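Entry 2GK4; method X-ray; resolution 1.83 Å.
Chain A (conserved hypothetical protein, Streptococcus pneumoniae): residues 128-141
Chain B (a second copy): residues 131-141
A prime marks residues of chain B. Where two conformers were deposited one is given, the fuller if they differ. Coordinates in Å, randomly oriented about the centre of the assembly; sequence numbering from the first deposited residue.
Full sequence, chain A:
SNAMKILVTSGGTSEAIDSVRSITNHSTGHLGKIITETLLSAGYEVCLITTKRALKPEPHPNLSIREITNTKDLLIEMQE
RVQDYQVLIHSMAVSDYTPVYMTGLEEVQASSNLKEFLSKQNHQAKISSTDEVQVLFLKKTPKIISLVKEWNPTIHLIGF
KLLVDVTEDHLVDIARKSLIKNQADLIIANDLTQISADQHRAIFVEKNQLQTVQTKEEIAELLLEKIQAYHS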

# COMPACT_ATOMS: atom_id res chain seq x y z
N SER A 128 2.95 -21.42 5.35
CA SER A 128 2.70 -22.12 4.09
C SER A 128 1.43 -21.60 3.41
O SER A 128 0.54 -21.06 4.07
CB SER A 128 2.54 -23.63 4.33
OG SER A 128 3.49 -24.11 5.28
N SER A 129 1.34 -21.78 2.09
CA SER A 129 0.13 -21.44 1.34
C SER A 129 -1.07 -22.30 1.78
O SER A 129 -2.23 -21.97 1.50
CB SER A 129 0.37 -21.59 -0.17
OG SER A 129 0.80 -22.90 -0.50
N THR A 130 -0.78 -23.39 2.50
CA THR A 130 -1.83 -24.24 3.06
C THR A 130 -2.48 -23.64 4.31
O THR A 130 -3.60 -24.02 4.65
CB THR A 130 -1.34 -25.69 3.35
OG1 THR A 130 -0.19 -25.66 4.21
CG2 THR A 130 -0.98 -26.40 2.05
N ASP A 131 -1.78 -22.73 5.00
CA ASP A 131 -2.35 -22.09 6.19
C ASP A 131 -3.67 -21.44 5.82
O ASP A 131 -3.72 -20.64 4.88
CB ASP A 131 -1.42 -20.99 6.76
CG ASP A 131 -0.04 -21.50 7.14
OD1 ASP A 131 0.89 -20.66 7.20
OD2 ASP A 131 0.14 -22.71 7.40
N GLU A 132 -4.73 -21.79 6.52
CA GLU A 132 -5.98 -21.07 6.33
C GLU A 132 -5.91 -19.67 6.93
O GLU A 132 -6.64 -18.77 6.52
CB GLU A 132 -7.15 -21.83 6.93
CG GLU A 132 -8.13 -22.38 5.88
CD GLU A 132 -8.81 -21.27 5.07
OE1 GLU A 132 -9.31 -20.28 5.68
OE2 GLU A 132 -8.82 -21.38 3.82
N VAL A 133 -5.05 -19.50 7.92
CA VAL A 133 -4.96 -18.23 8.64
C VAL A 133 -3.51 -17.88 8.85
O VAL A 133 -2.70 -18.74 9.22
CB VAL A 133 -5.72 -18.29 10.01
CG1 VAL A 133 -5.53 -16.99 10.82
CG2 VAL A 133 -7.20 -18.52 9.80
N GLN A 134 -3.15 -16.62 8.61
CA GLN A 134 -1.81 -16.16 8.96
C GLN A 134 -1.91 -15.01 9.98
O GLN A 134 -2.93 -14.32 10.06
CB GLN A 134 -0.97 -15.86 7.71
CG GLN A 134 -0.63 -17.15 6.90
CD GLN A 134 0.20 -16.91 5.63
OE1 GLN A 134 0.25 -15.80 5.10
NE2 GLN A 134 0.84 -17.97 5.12
N VAL A 135 -0.87 -14.85 10.79
CA VAL A 135 -0.92 -13.97 11.95
C VAL A 135 0.32 -13.10 11.93
O VAL A 135 1.44 -13.62 11.89
CB VAL A 135 -0.92 -14.78 13.27
CG1 VAL A 135 -1.03 -13.85 14.47
CG2 VAL A 135 -2.04 -15.78 13.28
N LEU A 136 0.12 -11.79 11.96
CA LEU A 136 1.22 -10.82 11.96
C LEU A 136 1.29 -10.11 13.32
O LEU A 136 0.29 -9.56 13.77
CB LEU A 136 1.04 -9.80 10.81
CG LEU A 136 2.04 -8.63 10.79
CD1 LEU A 136 3.43 -9.12 10.45
CD2 LEU A 136 1.56 -7.52 9.82
N PHE A 137 2.49 -10.12 13.93
CA PHE A 137 2.75 -9.40 15.18
C PHE A 137 3.43 -8.09 14.82
O PHE A 137 4.37 -8.09 14.02
CB PHE A 137 3.64 -10.24 16.11
CG PHE A 137 2.98 -11.52 16.57
CD1 PHE A 137 3.04 -12.67 15.77
CD2 PHE A 137 2.23 -11.55 17.75
CE1 PHE A 137 2.40 -13.86 16.16
CE2 PHE A 137 1.58 -12.74 18.17
CZ PHE A 137 1.66 -13.89 17.37
N LEU A 138 2.97 -7.01 15.43
CA LEU A 138 3.52 -5.68 15.15
C LEU A 138 3.87 -5.02 16.47
O LEU A 138 3.14 -5.21 17.47
CB LEU A 138 2.50 -4.82 14.41
CG LEU A 138 1.94 -5.35 13.08
CD1 LEU A 138 0.68 -6.19 13.31
CD2 LEU A 138 1.66 -4.18 12.16
N LYS A 139 4.97 -4.27 16.48
CA LYS A 139 5.33 -3.48 17.70
C LYS A 139 5.11 -1.97 17.45
O LYS A 139 5.03 -1.54 16.31
CB LYS A 139 6.79 -3.72 18.06
CG LYS A 139 7.80 -3.08 17.09
CD LYS A 139 9.26 -3.39 17.46
CE LYS A 139 10.22 -2.52 16.66
NZ LYS A 139 11.66 -2.93 16.96
N LYS A 140 5.05 -1.18 18.53
CA LYS A 140 5.03 0.27 18.37
C LYS A 140 6.20 0.84 17.57
O LYS A 140 7.38 0.43 17.72
CB LYS A 140 4.97 0.97 19.72
CG LYS A 140 3.60 0.95 20.35
CD LYS A 140 3.55 1.91 21.54
CE LYS A 140 2.30 1.67 22.37
NZ LYS A 140 2.45 2.18 23.77
N THR A 141 5.88 1.83 16.73
CA THR A 141 6.91 2.59 16.04
C THR A 141 7.55 3.58 17.02
O THR A 141 6.96 3.86 18.08
CB THR A 141 6.28 3.38 14.88
OG1 THR A 141 5.09 4.00 15.36
CG2 THR A 141 5.95 2.42 13.73
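Chain B, residues 131-141: DEVQVLFLKKT

Chain B lies beside chain A as an extended strand, residues 133-140 of each copy, and the two run antiparallel: their N-to-C directions differ by 160°, the signed crossing angle is likewise 160°, and the axes approach to 4.7 Å. In chain B, phi from Val133′ to Lys139′ stays between -98° and -130° and psi between 124° and 155°, ordinary beta values. The register is centred on Leu136, whose CA is 5.0 Å from Leu136′ CA. Paired residue numbers therefore sum to 272, from Val133 CA against Lys139′ CA at 4.5 Å to Lys139 CA against Val133′ CA at 4.7 Å, as expected for like segments related by an approximate twofold.

The backbone ladder confirms this register. At the centre, Leu136 N donates to Leu136′ O at 2.9 Å and Leu136′ N returns the bond to Leu136 O at 2.8 Å. One hydrogen-bonded pair further out, Gln134 N meets Leu138′ O and Leu138′ N meets Gln134 O, both at 2.9 Å; in the counterpart, Leu138 N reaches Gln134′ O at 2.8 Å and Gln134′ N reaches Leu138 O at 2.9 Å. The ends differ slightly. Lys140′ N to Glu132 O is 3.0 Å and nearly straight at 169°, whereas Lys140 N to Glu132′ O is 3.2 Å and bent to 137°. At the non-hydrogen-bonded pairs the CA hydrogens face carbonyls instead, as in Val135′ CA to Leu136 O at 3.3 Å.

Apolar contacts divide between the two sheet faces. On the face bearing Val133, Val135 and Phe137, the central valines touch, Val135 CG1 to Val135′ CG1 at 3.4 Å. Each phenylalanine flanks the opposing valine: Phe137 CD2 lies 3.9 Å from Val135′ CG2, and Phe137′ CD2 lies 4.0 Å from Val135 CG2. Val133 CG1 also approaches the edge of the Phe137′ ring, 4.3 Å from CD2. On the leucine face, Leu136 CB and Leu136′ CB are 4.2 Å apart, and Leu138 CD1 is 4.2 Å from Leu136′ CB.

Charged contacts close the ladder at its ends, but with different acidic partners. Glu132 OE2 forms a salt bridge with Lys140′ NZ at 3.3 Å; its side chain starts sideways and its end comes nearer chain B. At the other end, Lys140 NZ pairs with Asp131′ OD1 at 3.3 Å, a salt bridge whose hydrogen bond is weak, while the CA-to-CB bond of Glu132′ points away. Together the two stretches bury 897 Å², both sides summed.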

# COMPACT_ATOMS: atom_id res chain seq x y z
N ASP B 131 -1.56 -3.35 23.73
CA ASP B 131 -1.30 -2.07 23.04
C ASP B 131 0.19 -1.74 22.73
O ASP B 131 0.46 -0.95 21.82
CB ASP B 131 -2.04 -0.89 23.72
CG ASP B 131 -1.24 0.41 23.68
OD1 ASP B 131 -0.38 0.62 24.57
OD2 ASP B 131 -1.46 1.22 22.75
N GLU B 132 1.12 -2.32 23.49
CA GLU B 132 2.53 -2.35 23.11
C GLU B 132 2.62 -3.07 21.76
O GLU B 132 3.34 -2.65 20.85
CB GLU B 132 3.38 -3.12 24.14
CG GLU B 132 4.86 -3.32 23.72
CD GLU B 132 5.58 -4.45 24.46
OE1 GLU B 132 6.44 -5.14 23.84
OE2 GLU B 132 5.30 -4.66 25.67
N VAL B 133 1.87 -4.17 21.66
CA VAL B 133 1.93 -5.07 20.51
C VAL B 133 0.54 -5.25 19.95
O VAL B 133 -0.43 -5.43 20.71
CB VAL B 133 2.52 -6.45 20.92
CG1 VAL B 133 2.44 -7.47 19.75
CG2 VAL B 133 3.94 -6.28 21.42
N GLN B 134 0.45 -5.22 18.62
CA GLN B 134 -0.78 -5.55 17.91
C GLN B 134 -0.62 -6.85 17.15
O GLN B 134 0.51 -7.26 16.82
CB GLN B 134 -1.17 -4.43 16.95
CG GLN B 134 -1.57 -3.15 17.61
CD GLN B 134 -2.92 -3.20 18.31
OE1 GLN B 134 -3.03 -2.88 19.50
NE2 GLN B 134 -3.94 -3.56 17.57
N VAL B 135 -1.74 -7.51 16.91
CA VAL B 135 -1.78 -8.79 16.21
C VAL B 135 -2.83 -8.68 15.10
O VAL B 135 -3.96 -8.31 15.37
CB VAL B 135 -2.17 -9.96 17.17
CG1 VAL B 135 -2.12 -11.29 16.46
CG2 VAL B 135 -1.26 -9.96 18.41
N LEU B 136 -2.44 -8.99 13.87
CA LEU B 136 -3.34 -8.90 12.74
C LEU B 136 -3.61 -10.31 12.24
O LEU B 136 -2.67 -11.05 11.95
CB LEU B 136 -2.69 -8.11 11.61
CG LEU B 136 -3.51 -7.38 10.52
CD1 LEU B 136 -2.79 -7.45 9.17
CD2 LEU B 136 -4.98 -7.72 10.40
N PHE B 137 -4.88 -10.68 12.18
CA PHE B 137 -5.26 -11.98 11.61
C PHE B 137 -5.71 -11.80 10.16
O PHE B 137 -6.55 -10.95 9.87
CB PHE B 137 -6.41 -12.61 12.42
CG PHE B 137 -6.03 -12.98 13.82
CD1 PHE B 137 -6.07 -12.03 14.84
CD2 PHE B 137 -5.64 -14.29 14.14
CE1 PHE B 137 -5.69 -12.38 16.16
CE2 PHE B 137 -5.28 -14.64 15.45
CZ PHE B 137 -5.32 -13.69 16.46
N LEU B 138 -5.15 -12.62 9.28
CA LEU B 138 -5.55 -12.59 7.89
C LEU B 138 -6.01 -13.97 7.49
O LEU B 138 -5.42 -14.97 7.92
CB LEU B 138 -4.39 -12.15 7.00
CG LEU B 138 -3.68 -10.82 7.33
CD1 LEU B 138 -2.49 -11.13 8.21
CD2 LEU B 138 -3.21 -10.10 6.06
N LYS B 139 -7.07 -14.06 6.70
CA LYS B 139 -7.48 -15.37 6.20
C LYS B 139 -7.28 -15.55 4.71
O LYS B 139 -7.26 -14.57 3.94
CB LYS B 139 -8.93 -15.68 6.59
CG LYS B 139 -9.95 -14.72 6.01
CD LYS B 139 -11.36 -15.30 6.10
CE LYS B 139 -12.42 -14.23 5.83
NZ LYS B 139 -12.40 -13.73 4.41
N LYS B 140 -7.10 -16.80 4.29
CA LYS B 140 -7.00 -17.15 2.88
C LYS B 140 -8.17 -16.51 2.12
O LYS B 140 -9.33 -16.60 2.55
CB LYS B 140 -7.01 -18.67 2.73
CG LYS B 140 -5.90 -19.25 1.83
CD LYS B 140 -6.10 -20.77 1.65
CE LYS B 140 -7.49 -21.10 1.04
NZ LYS B 140 -7.83 -22.56 0.86
N THR B 141 -7.86 -15.82 1.03
CA THR B 141 -8.86 -15.06 0.25
C THR B 141 -9.78 -15.89 -0.66
O THR B 141 -10.96 -15.55 -0.79
CB THR B 141 -8.19 -13.98 -0.64
OG1 THR B 141 -7.27 -14.60 -1.54
CG2 THR B 141 -7.45 -12.96 0.18